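Local coordinates for protein Two-component response regulator yesN (Fusobacterium nucleatum, PDB 3LSG) that probably binds specific DNA sequences to regulate transcription as part of a two-component system, through the AraC-type C-terminal helix-turn-helix domain that this chain comprises, at residues A[56-61]-A[91-96]; A[18-23]-A[46-51]; A[51-56]-A[78-83]. All coordinates share one frame; numbering follows the deposited sequence.

Contact 1: A[56-61]-A[91-96]; sequences RMEKAK and KKYYQI
Met57 and Tyr93 mark the closest approach of the two backbones, their CA atoms 7.5 Å apart, where helix 48-66 passes the last turn of helix 83-94. The selenomethionine lies over one face of the Tyr93 ring: CB is 3.9 Å from the ring centroid and 17° off the normal, while CG rests on ring atom CG at 3.6 Å. The bend at chi2 (-54°) leaves SE oblique to the ring, a Met-aromatic contact 5.4 Å from its centroid. In an AraC-type domain, helix 48-66 is the long connector between two helix-turn-helix units, and helix 83-94 is the second helix of the C-terminal one; its Phe86 and Phe90 also pack on Met57 and Ala60. Tyr94 directs its ring edge at the connector. Its OH lies 3.1 Å from Met57 O, at best a weak hydrogen bond to a carbonyl that already accepts Lys61 N, and the Lys61 side chain crosses that of Tyr94 at about a right angle, with CB against OH. Between the polar ends, one water joins Tyr93 OH and Glu58 OE2, at 2.7 Å from each, and Gln54 NE2 also bonds that carboxylate oxygen.

Contact 2: A[18-23]-A[46-51]; sequences SQFTLS and IPFQDY
The start of the N-terminal helix-turn-helix unit meets the start of the long connector helix here: Leu22, first residue of helix 22-28, lies against Phe48, first residue of helix 48-66, with CA atoms 6.9 Å apart. Phe48 does most of the work. With CG anti to the backbone N (chi1 160°), its ring reaches across to the other segment, bringing CE2 to within 3.3 Å of Leu22 N in an oblique approach. Leu22 runs past the ring in the opposite direction, with CB 3.8 Å from Phe48 CD2 and CD1 close to CD2 and CG. At the far end of the ring, Phe20 CE2 meets Phe48 CZ at 3.8 Å, lying at the edge of the Phe48 ring and in its plane. The two rings form an oblique pair, planes at 66° and centroids 5.9 Å apart. Phe20 also packs on Ile11 and Ser14, and Leu22 on Leu36, which ties this cluster to helices 2-14 and 33-44. Thr21 sits at the N-cap of helix 22-28, with OG1 making a weak hydrogen bond to Val24 N. Gln49, bent at chi2, brings NE2 to 4.1 Å from Leu22 CD2, but its NE2 hydrogen-bonds Asp82 OD2 of the second subunit. Between the segments themselves no hydrogen bond forms: the junction is held by apolar packing centred on one ring, while the polar groups at its margin serve helix capping and the dimer interface.

Contact 3: A[51-56]-A[78-83]; sequences YLLQKR and VGFEDV
Arg56 runs close beside a carbonyl that it does not bond: Val78 O lies 3.1 Å from both CD and NE of Arg56, yet the angle at NE is too poor for a hydrogen bond, and NE donates instead to Tyr15 O. In the outstretched side chain CD is anti to CA (chi2 176°) and NE continues the extended line (chi3 156°), carrying the chain past the loop that follows helix 71-77. Its guanidinium is covered on both sides. Gly79 O stands 3.8 Å above the plane, over the centre of one face, and Leu52 CD2 lies over the opposite face, nearer the rim. Gly79 has positive phi and is the C-prime residue of the Schellman motif that ends helix 71-77, in which Phe80 N returns to Ala75 O; lacking a side chain, it lets the loop backbone come close, with CA 4.1 Å from Arg56 NE. Val78 lies alongside the connector backbone, CB and CG1 each 3.7 Å from Arg56 O. Beyond the glycine, Phe80 CE2 touches Arg56 CD at 4.0 Å, the ring and guanidinium planes being 57° apart, and Leu53 CD1 comes to the edge of the same ring at CZ. Any cation-pi attraction is weak, since Arg56 CZ is 5.8 Å from the Phe80 centroid. This loop is the turn of the C-terminal helix-turn-helix, and Asp82 then caps helix 83-94 through OD1 to Asn84 N. With no hydrogen bond between the segments, the buried cation is anchored by its bond to Tyr15 O, and the nearby oxygens of Val78 and Gly79 may add weak electrostatic stabilisation, with apolar contacts along its methylene chain.

How the contacts relate
Followed from the N terminus, contact 2 closes first: the lead-in to helix 22-28 meets the start of helix 48-66, with the N-terminal helix-turn-helix pair, 22-28 and 33-44, looped between. The connector then takes part in both remaining contacts. Contact 3 closes a loop over the rest of helix 48-66 and helix 71-77, and before it ends contact 1 opens, so the two cross; they share Arg56, and Met57 CE lies 3.6 Å from Phe80 CE2. Contact 1 extends the closure to the end of helix 83-94. Contacts 2 and 3 share Tyr51 and lie in series. Together they hang both helix-turn-helix units, the probable DNA-binding elements, on one helix.

Contact 1: A[56-61]-A[91-96]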
loop_
_atom_site.group_PDB
_atom_site.type_symbol
_atom_site.label_atom_id
_atom_site.label_comp_id
_atom_site.label_asym_id
_atom_site.label_seq_id
_atom_site.Cartn_x
_atom_site.Cartn_y
_atom_site.Cartn_z
ATOM N N ARG A 56 -2.351 -12.107 -2.365
ATOM C CA ARG A 56 -3.436 -11.474 -3.099
ATOM C C ARG A 56 -3.362 -11.693 -4.621
ATOM O O ARG A 56 -4.386 -11.939 -5.257
ATOM C CB ARG A 56 -3.484 -9.981 -2.770
ATOM C CG ARG A 56 -3.747 -9.724 -1.282
ATOM C CD ARG A 56 -3.697 -8.245 -0.925
ATOM N NE ARG A 56 -4.487 -7.987 0.284
ATOM C CZ ARG A 56 -4.392 -6.884 1.015
ATOM N NH1 ARG A 56 -3.534 -5.924 0.679
ATOM N NH2 ARG A 56 -5.159 -6.740 2.081
HETATM N N MSE A 57 -2.163 -11.603 -5.190
HETATM C CA MSE A 57 -1.979 -11.840 -6.622
HETATM C C MSE A 57 -2.261 -13.298 -7.001
HETATM O O MSE A 57 -2.859 -13.589 -8.042
HETATM C CB MSE A 57 -0.552 -11.461 -7.055
HETATM C CG MSE A 57 -0.227 -9.965 -6.970
HETATM SE SE MSE A 57 -1.472 -8.804 -7.940
HETATM C CE MSE A 57 -2.869 -8.489 -6.617
ATOM N N GLU A 58 -1.816 -14.223 -6.158
ATOM C CA GLU A 58 -2.073 -15.625 -6.418
ATOM C C GLU A 58 -3.570 -15.919 -6.398
ATOM O O GLU A 58 -4.061 -16.659 -7.242
ATOM C CB GLU A 58 -1.278 -16.518 -5.457
ATOM C CG GLU A 58 0.225 -16.476 -5.774
ATOM C CD GLU A 58 1.123 -17.157 -4.741
ATOM O OE1 GLU A 58 0.663 -17.481 -3.622
ATOM O OE2 GLU A 58 2.317 -17.354 -5.058
ATOM N N LYS A 59 -4.298 -15.308 -5.466
ATOM C CA LYS A 59 -5.748 -15.462 -5.427
ATOM C C LYS A 59 -6.384 -14.779 -6.649
ATOM O O LYS A 59 -7.318 -15.300 -7.233
ATOM C CB LYS A 59 -6.318 -14.899 -4.126
ATOM C CG LYS A 59 -7.822 -15.073 -3.932
ATOM C CD LYS A 59 -8.248 -16.527 -4.108
ATOM C CE LYS A 59 -9.641 -16.780 -3.505
ATOM N NZ LYS A 59 -10.060 -18.205 -3.626
ATOM N N ALA A 60 -5.846 -13.633 -7.058
ATOM C CA ALA A 60 -6.371 -12.938 -8.226
ATOM C C ALA A 60 -6.234 -13.835 -9.451
ATOM O O ALA A 60 -7.169 -13.988 -10.239
ATOM C CB ALA A 60 -5.639 -11.637 -8.435
ATOM N N LYS A 61 -5.056 -14.434 -9.596
ATOM C CA LYS A 61 -4.799 -15.390 -10.668
ATOM C C LYS A 61 -5.852 -16.494 -10.688
ATOM O O LYS A 61 -6.440 -16.797 -11.722
ATOM C CB LYS A 61 -3.406 -16.006 -10.500
ATOM C CG LYS A 61 -3.107 -17.131 -11.495
ATOM C CD LYS A 61 -1.705 -17.701 -11.302
ATOM C CE LYS A 61 -1.566 -19.064 -11.967
ATOM N NZ LYS A 61 -0.167 -19.574 -11.864
ATOM N N LYS A 91 -0.317 -5.942 -12.902
ATOM C CA LYS A 91 0.519 -5.790 -14.077
ATOM C C LYS A 91 2.002 -5.760 -13.697
ATOM O O LYS A 91 2.847 -6.239 -14.432
ATOM C CB LYS A 91 0.155 -4.536 -14.874
ATOM C CG LYS A 91 0.991 -4.426 -16.156
ATOM C CD LYS A 91 0.493 -3.356 -17.102
ATOM C CE LYS A 91 1.371 -3.309 -18.344
ATOM N NZ LYS A 91 1.077 -2.133 -19.197
ATOM N N LYS A 92 2.327 -5.186 -12.554
ATOM C CA LYS A 92 3.728 -5.191 -12.126
ATOM C C LYS A 92 4.144 -6.595 -11.713
ATOM O O LYS A 92 5.286 -7.009 -11.941
ATOM C CB LYS A 92 3.957 -4.214 -10.973
ATOM C CG LYS A 92 3.988 -2.755 -11.408
ATOM C CD LYS A 92 4.707 -1.910 -10.365
ATOM C CE LYS A 92 4.419 -0.430 -10.539
ATOM N NZ LYS A 92 3.041 -0.085 -10.098
ATOM N N TYR A 93 3.210 -7.335 -11.120
ATOM C CA TYR A 93 3.515 -8.678 -10.627
ATOM C C TYR A 93 3.598 -9.712 -11.772
ATOM O O TYR A 93 4.546 -10.514 -11.852
ATOM C CB TYR A 93 2.488 -9.095 -9.555
ATOM C CG TYR A 93 2.878 -10.331 -8.761
ATOM C CD1 TYR A 93 3.602 -10.226 -7.570
ATOM C CD2 TYR A 93 2.535 -11.592 -9.205
ATOM C CE1 TYR A 93 3.958 -11.358 -6.841
ATOM C CE2 TYR A 93 2.886 -12.725 -8.499
ATOM C CZ TYR A 93 3.592 -12.608 -7.314
ATOM O OH TYR A 93 3.938 -13.748 -6.619
ATOM N N TYR A 94 2.628 -9.677 -12.678
ATOM C CA TYR A 94 2.576 -10.676 -13.747
ATOM C C TYR A 94 3.048 -10.149 -15.107
ATOM O O TYR A 94 3.108 -10.900 -16.086
ATOM C CB TYR A 94 1.161 -11.250 -13.847
ATOM C CG TYR A 94 0.779 -12.137 -12.676
ATOM C CD1 TYR A 94 1.404 -13.381 -12.485
ATOM C CD2 TYR A 94 -0.207 -11.751 -11.771
ATOM C CE1 TYR A 94 1.048 -14.211 -11.429
ATOM C CE2 TYR A 94 -0.568 -12.578 -10.703
ATOM C CZ TYR A 94 0.055 -13.801 -10.540
ATOM O OH TYR A 94 -0.298 -14.610 -9.480
ATOM N N GLN A 95 3.382 -8.858 -15.159
ATOM C CA GLN A 95 3.826 -8.203 -16.386
ATOM C C GLN A 95 2.745 -8.027 -17.470
ATOM O O GLN A 95 3.020 -7.451 -18.521
ATOM C CB GLN A 95 5.077 -8.902 -16.942
ATOM C CG GLN A 95 6.225 -8.989 -15.887
ATOM C CD GLN A 95 7.526 -9.552 -16.472
ATOM O OE1 GLN A 95 7.553 -10.066 -17.598
ATOM N NE2 GLN A 95 8.610 -9.455 -15.705
ATOM N N ILE A 96 1.530 -8.524 -17.221
ATOM C CA ILE A 96 0.380 -8.231 -18.092
ATOM C C ILE A 96 -0.845 -7.877 -17.228
ATOM O O ILE A 96 -0.821 -8.079 -16.023
ATOM C CB ILE A 96 0.025 -9.405 -19.036
ATOM C CG1 ILE A 96 -0.357 -10.653 -18.231
ATOM C CG2 ILE A 96 1.180 -9.698 -20.038
ATOM C CD1 ILE A 96 -0.654 -11.892 -19.122
HETATM O O HOH W 1 3.189 -16.231 -7.379
#

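Contact 2: A[18-23]-A[46-51]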
loop_
_atom_site.group_PDB
_atom_site.type_symbol
_atom_site.label_atom_id
_atom_site.label_comp_id
_atom_site.label_asym_id
_atom_site.label_seq_id
_atom_site.Cartn_x
_atom_site.Cartn_y
_atom_site.Cartn_z
ATOM N N SER A 18 -9.232 -5.462 3.019
ATOM C CA SER A 18 -8.499 -4.326 2.495
ATOM C C SER A 18 -7.895 -3.488 3.616
ATOM O O SER A 18 -7.004 -2.691 3.361
ATOM C CB SER A 18 -9.388 -3.455 1.606
ATOM O OG SER A 18 -10.328 -2.735 2.377
ATOM N N GLN A 19 -8.379 -3.663 4.850
ATOM C CA GLN A 19 -7.843 -2.897 5.982
ATOM C C GLN A 19 -6.696 -3.627 6.717
ATOM O O GLN A 19 -6.154 -3.117 7.691
ATOM C CB GLN A 19 -8.965 -2.478 6.956
ATOM C CG GLN A 19 -10.158 -1.736 6.291
ATOM C CD GLN A 19 -9.733 -0.534 5.425
ATOM O OE1 GLN A 19 -9.065 0.390 5.897
ATOM N NE2 GLN A 19 -10.134 -0.548 4.152
ATOM N N PHE A 20 -6.324 -4.810 6.233
ATOM C CA PHE A 20 -5.264 -5.609 6.843
ATOM C C PHE A 20 -3.884 -5.084 6.456
ATOM O O PHE A 20 -3.544 -5.061 5.286
ATOM C CB PHE A 20 -5.411 -7.074 6.423
ATOM C CG PHE A 20 -4.363 -7.995 7.005
ATOM C CD1 PHE A 20 -4.356 -8.293 8.359
ATOM C CD2 PHE A 20 -3.400 -8.573 6.194
ATOM C CE1 PHE A 20 -3.406 -9.138 8.893
ATOM C CE2 PHE A 20 -2.445 -9.424 6.719
ATOM C CZ PHE A 20 -2.455 -9.719 8.063
ATOM N N THR A 21 -3.112 -4.648 7.455
ATOM C CA THR A 21 -1.809 -4.040 7.253
ATOM C C THR A 21 -0.784 -4.644 8.209
ATOM O O THR A 21 -1.111 -5.486 9.052
ATOM C CB THR A 21 -1.861 -2.529 7.538
ATOM O OG1 THR A 21 -2.175 -2.316 8.922
ATOM C CG2 THR A 21 -2.933 -1.860 6.692
ATOM N N LEU A 22 0.458 -4.196 8.072
ATOM C CA LEU A 22 1.537 -4.602 8.972
ATOM C C LEU A 22 1.154 -4.313 10.419
ATOM O O LEU A 22 1.371 -5.143 11.298
ATOM C CB LEU A 22 2.850 -3.879 8.607
ATOM C CG LEU A 22 4.035 -4.151 9.547
ATOM C CD1 LEU A 22 4.366 -5.613 9.549
ATOM C CD2 LEU A 22 5.269 -3.345 9.173
ATOM N N SER A 23 0.553 -3.148 10.646
ATOM C CA SER A 23 0.141 -2.718 11.987
ATOM C C SER A 23 -0.959 -3.589 12.620
ATOM O O SER A 23 -0.962 -3.835 13.830
ATOM C CB SER A 23 -0.296 -1.246 11.946
ATOM O OG SER A 23 0.825 -0.409 11.694
ATOM N N ILE A 46 11.364 -12.323 2.718
ATOM C CA ILE A 46 10.922 -11.156 1.979
ATOM C C ILE A 46 10.089 -10.328 2.941
ATOM O O ILE A 46 9.639 -10.844 3.954
ATOM C CB ILE A 46 10.044 -11.543 0.764
ATOM C CG1 ILE A 46 8.744 -12.202 1.230
ATOM C CG2 ILE A 46 10.794 -12.482 -0.175
ATOM C CD1 ILE A 46 7.731 -12.403 0.115
ATOM N N PRO A 47 9.896 -9.043 2.628
ATOM C CA PRO A 47 9.136 -8.118 3.477
ATOM C C PRO A 47 7.678 -8.542 3.633
ATOM O O PRO A 47 7.109 -9.146 2.717
ATOM C CB PRO A 47 9.208 -6.790 2.711
ATOM C CG PRO A 47 10.423 -6.902 1.841
ATOM C CD PRO A 47 10.556 -8.364 1.493
ATOM N N PHE A 48 7.078 -8.221 4.777
ATOM C CA PHE A 48 5.662 -8.526 4.989
ATOM C C PHE A 48 4.780 -8.047 3.833
ATOM O O PHE A 48 3.922 -8.785 3.359
ATOM C CB PHE A 48 5.150 -7.914 6.290
ATOM C CG PHE A 48 3.651 -7.770 6.329
ATOM C CD1 PHE A 48 2.847 -8.842 6.668
ATOM C CD2 PHE A 48 3.052 -6.574 6.001
ATOM C CE1 PHE A 48 1.455 -8.717 6.687
ATOM C CE2 PHE A 48 1.660 -6.443 6.009
ATOM C CZ PHE A 48 0.869 -7.509 6.356
ATOM N N GLN A 49 4.997 -6.813 3.378
ATOM C CA GLN A 49 4.170 -6.244 2.315
ATOM C C GLN A 49 4.229 -7.057 1.011
ATOM O O GLN A 49 3.233 -7.169 0.306
ATOM C CB GLN A 49 4.565 -4.787 2.041
ATOM C CG GLN A 49 4.243 -3.812 3.176
ATOM C CD GLN A 49 5.345 -3.722 4.245
ATOM O OE1 GLN A 49 6.267 -4.547 4.303
ATOM N NE2 GLN A 49 5.253 -2.706 5.084
ATOM N N ASP A 50 5.407 -7.582 0.678
ATOM C CA ASP A 50 5.590 -8.371 -0.542
ATOM C C ASP A 50 4.903 -9.728 -0.392
ATOM O O ASP A 50 4.336 -10.260 -1.336
ATOM C CB ASP A 50 7.081 -8.607 -0.833
ATOM C CG ASP A 50 7.814 -7.336 -1.251
ATOM O OD1 ASP A 50 7.164 -6.280 -1.363
ATOM O OD2 ASP A 50 9.048 -7.402 -1.470
ATOM N N TYR A 51 4.992 -10.303 0.804
ATOM C CA TYR A 51 4.329 -11.570 1.072
ATOM C C TYR A 51 2.816 -11.384 0.973
ATOM O O TYR A 51 2.104 -12.222 0.416
ATOM C CB TYR A 51 4.726 -12.095 2.453
ATOM C CG TYR A 51 4.153 -13.461 2.791
ATOM C CD1 TYR A 51 4.900 -14.614 2.604
ATOM C CD2 TYR A 51 2.876 -13.585 3.311
ATOM C CE1 TYR A 51 4.383 -15.866 2.929
ATOM C CE2 TYR A 51 2.344 -14.816 3.629
ATOM C CZ TYR A 51 3.104 -15.956 3.443
ATOM O OH TYR A 51 2.575 -17.181 3.762
#

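Contact 3: A[51-56]-A[78-83]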
loop_
_atom_site.group_PDB
_atom_site.type_symbol
_atom_site.label_atom_id
_atom_site.label_comp_id
_atom_site.label_asym_id
_atom_site.label_seq_id
_atom_site.Cartn_x
_atom_site.Cartn_y
_atom_site.Cartn_z
ATOM N N TYR A 51 4.992 -10.303 0.804
ATOM C CA TYR A 51 4.329 -11.570 1.072
ATOM C C TYR A 51 2.816 -11.384 0.973
ATOM O O TYR A 51 2.104 -12.222 0.416
ATOM C CB TYR A 51 4.726 -12.095 2.453
ATOM C CG TYR A 51 4.153 -13.461 2.791
ATOM C CD1 TYR A 51 4.900 -14.614 2.604
ATOM C CD2 TYR A 51 2.876 -13.585 3.311
ATOM C CE1 TYR A 51 4.383 -15.866 2.929
ATOM C CE2 TYR A 51 2.344 -14.816 3.629
ATOM C CZ TYR A 51 3.104 -15.956 3.443
ATOM O OH TYR A 51 2.575 -17.181 3.762
ATOM N N LEU A 52 2.322 -10.283 1.521
ATOM C CA LEU A 52 0.890 -10.029 1.488
ATOM C C LEU A 52 0.438 -9.820 0.035
ATOM O O LEU A 52 -0.561 -10.379 -0.397
ATOM C CB LEU A 52 0.536 -8.810 2.342
ATOM C CG LEU A 52 -0.924 -8.347 2.240
ATOM C CD1 LEU A 52 -1.931 -9.458 2.560
ATOM C CD2 LEU A 52 -1.167 -7.114 3.126
ATOM N N LEU A 53 1.198 -9.027 -0.710
ATOM C CA LEU A 53 0.916 -8.811 -2.121
ATOM C C LEU A 53 0.880 -10.143 -2.881
ATOM O O LEU A 53 -0.043 -10.411 -3.641
ATOM C CB LEU A 53 1.943 -7.853 -2.730
ATOM C CG LEU A 53 1.766 -7.655 -4.238
ATOM C CD1 LEU A 53 0.392 -7.022 -4.511
ATOM C CD2 LEU A 53 2.877 -6.789 -4.810
ATOM N N GLN A 54 1.862 -11.002 -2.633
ATOM C CA GLN A 54 1.893 -12.299 -3.314
ATOM C C GLN A 54 0.650 -13.155 -3.048
ATOM O O GLN A 54 0.118 -13.767 -3.959
ATOM C CB GLN A 54 3.139 -13.089 -2.932
ATOM C CG GLN A 54 3.113 -14.509 -3.428
ATOM C CD GLN A 54 4.406 -15.229 -3.144
ATOM O OE1 GLN A 54 5.238 -14.741 -2.382
ATOM N NE2 GLN A 54 4.591 -16.389 -3.767
ATOM N N LYS A 55 0.186 -13.203 -1.802
ATOM C CA LYS A 55 -1.030 -13.959 -1.509
ATOM C C LYS A 55 -2.233 -13.424 -2.296
ATOM O O LYS A 55 -3.042 -14.190 -2.820
ATOM C CB LYS A 55 -1.315 -13.965 -0.007
ATOM C CG LYS A 55 -0.240 -14.678 0.794
ATOM C CD LYS A 55 -0.494 -16.173 0.859
ATOM C CE LYS A 55 -1.749 -16.442 1.684
ATOM N NZ LYS A 55 -1.818 -17.843 2.183
ATOM N N ARG A 56 -2.351 -12.107 -2.365
ATOM C CA ARG A 56 -3.436 -11.474 -3.099
ATOM C C ARG A 56 -3.362 -11.693 -4.621
ATOM O O ARG A 56 -4.386 -11.939 -5.257
ATOM C CB ARG A 56 -3.484 -9.981 -2.770
ATOM C CG ARG A 56 -3.747 -9.724 -1.282
ATOM C CD ARG A 56 -3.697 -8.245 -0.925
ATOM N NE ARG A 56 -4.487 -7.987 0.284
ATOM C CZ ARG A 56 -4.392 -6.884 1.015
ATOM N NH1 ARG A 56 -3.534 -5.924 0.679
ATOM N NH2 ARG A 56 -5.159 -6.740 2.081
ATOM N N VAL A 78 -9.796 -9.745 -3.235
ATOM C CA VAL A 78 -8.406 -9.974 -2.818
ATOM C C VAL A 78 -7.860 -8.810 -2.002
ATOM O O VAL A 78 -6.650 -8.636 -1.871
ATOM C CB VAL A 78 -7.471 -10.331 -4.003
ATOM C CG1 VAL A 78 -8.055 -11.517 -4.762
ATOM C CG2 VAL A 78 -7.293 -9.133 -4.936
ATOM N N GLY A 79 -8.763 -8.008 -1.445
ATOM C CA GLY A 79 -8.353 -6.985 -0.504
ATOM C C GLY A 79 -8.000 -5.619 -1.076
ATOM O O GLY A 79 -7.350 -4.840 -0.393
ATOM N N PHE A 80 -8.430 -5.320 -2.303
ATOM C CA PHE A 80 -8.170 -4.007 -2.911
ATOM C C PHE A 80 -9.457 -3.203 -3.024
ATOM O O PHE A 80 -10.400 -3.655 -3.664
ATOM C CB PHE A 80 -7.600 -4.159 -4.327
ATOM C CG PHE A 80 -6.151 -4.507 -4.364
ATOM C CD1 PHE A 80 -5.192 -3.518 -4.540
ATOM C CD2 PHE A 80 -5.734 -5.826 -4.232
ATOM C CE1 PHE A 80 -3.837 -3.846 -4.588
ATOM C CE2 PHE A 80 -4.400 -6.156 -4.281
ATOM C CZ PHE A 80 -3.444 -5.164 -4.445
ATOM N N GLU A 81 -9.498 -2.003 -2.447
ATOM C CA GLU A 81 -10.692 -1.184 -2.604
ATOM C C GLU A 81 -10.683 -0.420 -3.925
ATOM O O GLU A 81 -11.728 0.012 -4.402
ATOM C CB GLU A 81 -10.945 -0.257 -1.391
ATOM C CG GLU A 81 -9.728 0.162 -0.581
ATOM C CD GLU A 81 -10.114 0.890 0.720
ATOM O OE1 GLU A 81 -9.208 1.363 1.459
ATOM O OE2 GLU A 81 -11.333 0.999 1.000
ATOM N N ASP A 82 -9.502 -0.278 -4.522
ATOM C CA ASP A 82 -9.371 0.460 -5.777
ATOM C C ASP A 82 -9.051 -0.483 -6.933
ATOM O O ASP A 82 -7.937 -0.994 -7.018
ATOM C CB ASP A 82 -8.270 1.524 -5.633
ATOM C CG ASP A 82 -8.196 2.480 -6.828
ATOM O OD1 ASP A 82 -8.565 2.091 -7.955
ATOM O OD2 ASP A 82 -7.768 3.639 -6.633
ATOM N N VAL A 83 -10.013 -0.696 -7.834
ATOM C CA VAL A 83 -9.798 -1.615 -8.961
ATOM C C VAL A 83 -8.622 -1.207 -9.862
ATOM O O VAL A 83 -7.933 -2.047 -10.399
ATOM C CB VAL A 83 -11.072 -1.796 -9.817
ATOM C CG1 VAL A 83 -11.548 -0.464 -10.391
ATOM C CG2 VAL A 83 -10.837 -2.794 -10.939
#